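PDB 3OT2: putative restriction endonuclease domain-containing protein from Anabaena variabilis, which is of unknown function but is probably a nuclease of the PD-(D/E)XK, restriction endonuclease-like kind. Local coordinates for residues A[10-15]-A[27-32]. Sequence-based numbering, arbitrary orientation.
Sequences ITLDEF and YIEGKI. With BU1 (1,4-butanediol), chain E.
A tyrosine can join a hairpin to a helix start by burying its ring and spending its hydroxyl on a backbone carbonyl; Tyr27 does both. Residues 27-32 are the tip of a two-stranded antiparallel hairpin (strands 25-28 and 31-34), its type I' turn running from Ile28 to Lys31 with Glu29 and Gly30 at positive phi, closed by a reciprocal pair of backbone hydrogen bonds, Ile28 N to Lys31 O and Lys31 N to Ile28 O, each 2.9 Å. Facing it, extended Ile10 leads into a helical turn begun by a capping box: Thr11 is the N-cap, Glu14 N donating to Thr11 OG1 (3.2 Å), with a weak return bond from Thr11 N to Glu14 OE1 (3.4 Å). CA atoms lie closest at Ile10-Gly30 (6.6 Å) and Leu12-Tyr27 (7.0 Å). Tyr27, chi1 t (180°), reaches across so that its OH donates to Ile10 O at 2.7 Å; Leu12 CA makes a CH-pi contact over one face, 4.1 Å from the Tyr27 ring centroid. Phe15, also t (167°), takes Tyr27 CB over its own face, a second CH-pi contact 3.5 Å from the Phe15 centroid, while Phe15 CD1 meets Ile32 CG1 at 3.7 Å. Ile10 CG2 adds to the apolar patch against Tyr27 CE1 (3.8 Å) and Ile32 CD1 (3.9 Å). Phe15 CZ touches C4 of the bound butanediol (3.5 Å), so Phe15 also lines that site. Leu18 packs on Ile10 and Ile32, whereas strand 76-78 lies against Leu12, Phe15 and Tyr27 through Ser77, and helix 119-131 borders the hairpin at Ile28.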
loop_
_atom_site.group_PDB
_atom_site.type_symbol
_atom_site.label_atom_id
_atom_site.label_comp_id
_atom_site.label_asym_id
_atom_site.label_seq_id
_atom_site.Cartn_x
_atom_site.Cartn_y
_atom_site.Cartn_z
ATOM N N ILE A 10 23.893 6.179 -12.073
ATOM C CA ILE A 10 23.588 7.548 -12.500
ATOM C C ILE A 10 23.128 8.404 -11.299
ATOM O O ILE A 10 22.449 7.900 -10.399
ATOM C CB ILE A 10 22.528 7.516 -13.648
ATOM C CG1 ILE A 10 22.312 8.894 -14.287
ATOM C CG2 ILE A 10 21.199 6.855 -13.229
ATOM C CD1 ILE A 10 22.121 8.851 -15.774
ATOM N N THR A 11 23.514 9.695 -11.291
ATOM C CA THR A 11 23.113 10.651 -10.251
ATOM C C THR A 11 21.865 11.384 -10.712
ATOM O O THR A 11 21.524 11.316 -11.899
ATOM C CB THR A 11 24.239 11.657 -9.920
ATOM O OG1 THR A 11 24.473 12.515 -11.038
ATOM C CG2 THR A 11 25.521 10.992 -9.452
ATOM N N LEU A 12 21.208 12.116 -9.790
ATOM C CA LEU A 12 20.021 12.899 -10.124
ATOM C C LEU A 12 20.395 14.030 -11.112
ATOM O O LEU A 12 19.712 14.186 -12.117
ATOM C CB LEU A 12 19.345 13.449 -8.850
ATOM C CG LEU A 12 18.169 14.416 -9.050
ATOM C CD1 LEU A 12 17.006 13.761 -9.777
ATOM C CD2 LEU A 12 17.709 14.987 -7.739
ATOM N N ASP A 13 21.506 14.760 -10.859
ATOM C CA ASP A 13 21.997 15.856 -11.715
ATOM C C ASP A 13 22.243 15.371 -13.147
ATOM O O ASP A 13 21.845 16.054 -14.091
ATOM C CB ASP A 13 23.278 16.492 -11.132
ATOM C CG ASP A 13 23.070 17.277 -9.842
ATOM O OD1 ASP A 13 21.949 17.836 -9.646
ATOM O OD2 ASP A 13 24.033 17.372 -9.044
ATOM N N GLU A 14 22.842 14.169 -13.296
ATOM C CA GLU A 14 23.086 13.520 -14.586
ATOM C C GLU A 14 21.752 13.130 -15.240
ATOM O O GLU A 14 21.556 13.404 -16.422
ATOM C CB GLU A 14 23.987 12.284 -14.420
ATOM C CG GLU A 14 25.460 12.604 -14.214
ATOM C CD GLU A 14 26.314 11.488 -13.637
ATOM O OE1 GLU A 14 25.890 10.310 -13.692
ATOM O OE2 GLU A 14 27.423 11.794 -13.143
ATOM N N PHE A 15 20.826 12.528 -14.460
ATOM C CA PHE A 15 19.499 12.113 -14.943
ATOM C C PHE A 15 18.719 13.290 -15.543
ATOM O O PHE A 15 18.072 13.125 -16.576
ATOM C CB PHE A 15 18.665 11.452 -13.809
ATOM C CG PHE A 15 17.194 11.280 -14.147
ATOM C CD1 PHE A 15 16.760 10.194 -14.897
ATOM C CD2 PHE A 15 16.252 12.229 -13.747
ATOM C CE1 PHE A 15 15.408 10.061 -15.244
ATOM C CE2 PHE A 15 14.902 12.097 -14.106
ATOM C CZ PHE A 15 14.493 11.011 -14.843
ATOM N N TYR A 27 13.168 9.003 -11.675
ATOM C CA TYR A 27 14.444 8.686 -11.033
ATOM C C TYR A 27 14.123 8.427 -9.560
ATOM O O TYR A 27 13.810 9.361 -8.811
ATOM C CB TYR A 27 15.477 9.802 -11.250
ATOM C CG TYR A 27 16.816 9.531 -10.600
ATOM C CD1 TYR A 27 17.809 8.820 -11.271
ATOM C CD2 TYR A 27 17.107 10.020 -9.331
ATOM C CE1 TYR A 27 19.055 8.584 -10.683
ATOM C CE2 TYR A 27 18.345 9.792 -8.735
ATOM C CZ TYR A 27 19.320 9.084 -9.421
ATOM O OH TYR A 27 20.527 8.841 -8.816
ATOM N N ILE A 28 14.095 7.132 -9.182
ATOM C CA ILE A 28 13.693 6.681 -7.847
ATOM C C ILE A 28 14.768 5.802 -7.268
ATOM O O ILE A 28 15.105 4.779 -7.867
ATOM C CB ILE A 28 12.338 5.926 -7.897
ATOM C CG1 ILE A 28 11.249 6.722 -8.662
ATOM C CG2 ILE A 28 11.875 5.568 -6.472
ATOM C CD1 ILE A 28 10.171 5.879 -9.256
ATOM N N GLU A 29 15.295 6.193 -6.098
ATOM C CA GLU A 29 16.326 5.439 -5.359
ATOM C C GLU A 29 17.534 5.101 -6.261
ATOM O O GLU A 29 18.072 3.991 -6.207
ATOM C CB GLU A 29 15.716 4.163 -4.739
ATOM C CG GLU A 29 14.584 4.459 -3.764
ATOM C CD GLU A 29 13.871 3.270 -3.156
ATOM O OE1 GLU A 29 13.776 2.221 -3.834
ATOM O OE2 GLU A 29 13.328 3.415 -2.036
ATOM N N GLY A 30 17.922 6.056 -7.100
ATOM C CA GLY A 30 19.052 5.918 -8.015
ATOM C C GLY A 30 18.790 5.145 -9.294
ATOM O O GLY A 30 19.706 4.982 -10.098
ATOM N N LYS A 31 17.542 4.671 -9.501
ATOM C CA LYS A 31 17.148 3.877 -10.668
ATOM C C LYS A 31 16.239 4.673 -11.598
ATOM O O LYS A 31 15.431 5.483 -11.138
ATOM C CB LYS A 31 16.416 2.591 -10.238
ATOM C CG LYS A 31 17.182 1.699 -9.260
ATOM C CD LYS A 31 16.256 0.664 -8.611
ATOM C CE LYS A 31 16.884 -0.051 -7.437
ATOM N NZ LYS A 31 16.893 0.780 -6.199
ATOM N N ILE A 32 16.368 4.429 -12.903
ATOM C CA ILE A 32 15.523 5.067 -13.905
ATOM C C ILE A 32 14.391 4.086 -14.231
ATOM O O ILE A 32 14.662 2.955 -14.659
ATOM C CB ILE A 32 16.308 5.521 -15.163
ATOM C CG1 ILE A 32 17.435 6.509 -14.789
ATOM C CG2 ILE A 32 15.346 6.128 -16.195
ATOM C CD1 ILE A 32 18.445 6.842 -15.927
HETATM C C1 BU1 E . 14.178 15.907 -17.387
HETATM C C2 BU1 E . 14.669 14.473 -17.184
HETATM C C3 BU1 E . 13.978 13.636 -18.262
HETATM C C4 BU1 E . 14.414 12.188 -18.174
HETATM O O5 BU1 E . 14.954 16.766 -16.561
HETATM O O6 BU1 E . 13.635 11.474 -19.157
HETATM O O HOH W 1 22.649 5.373 -8.542
#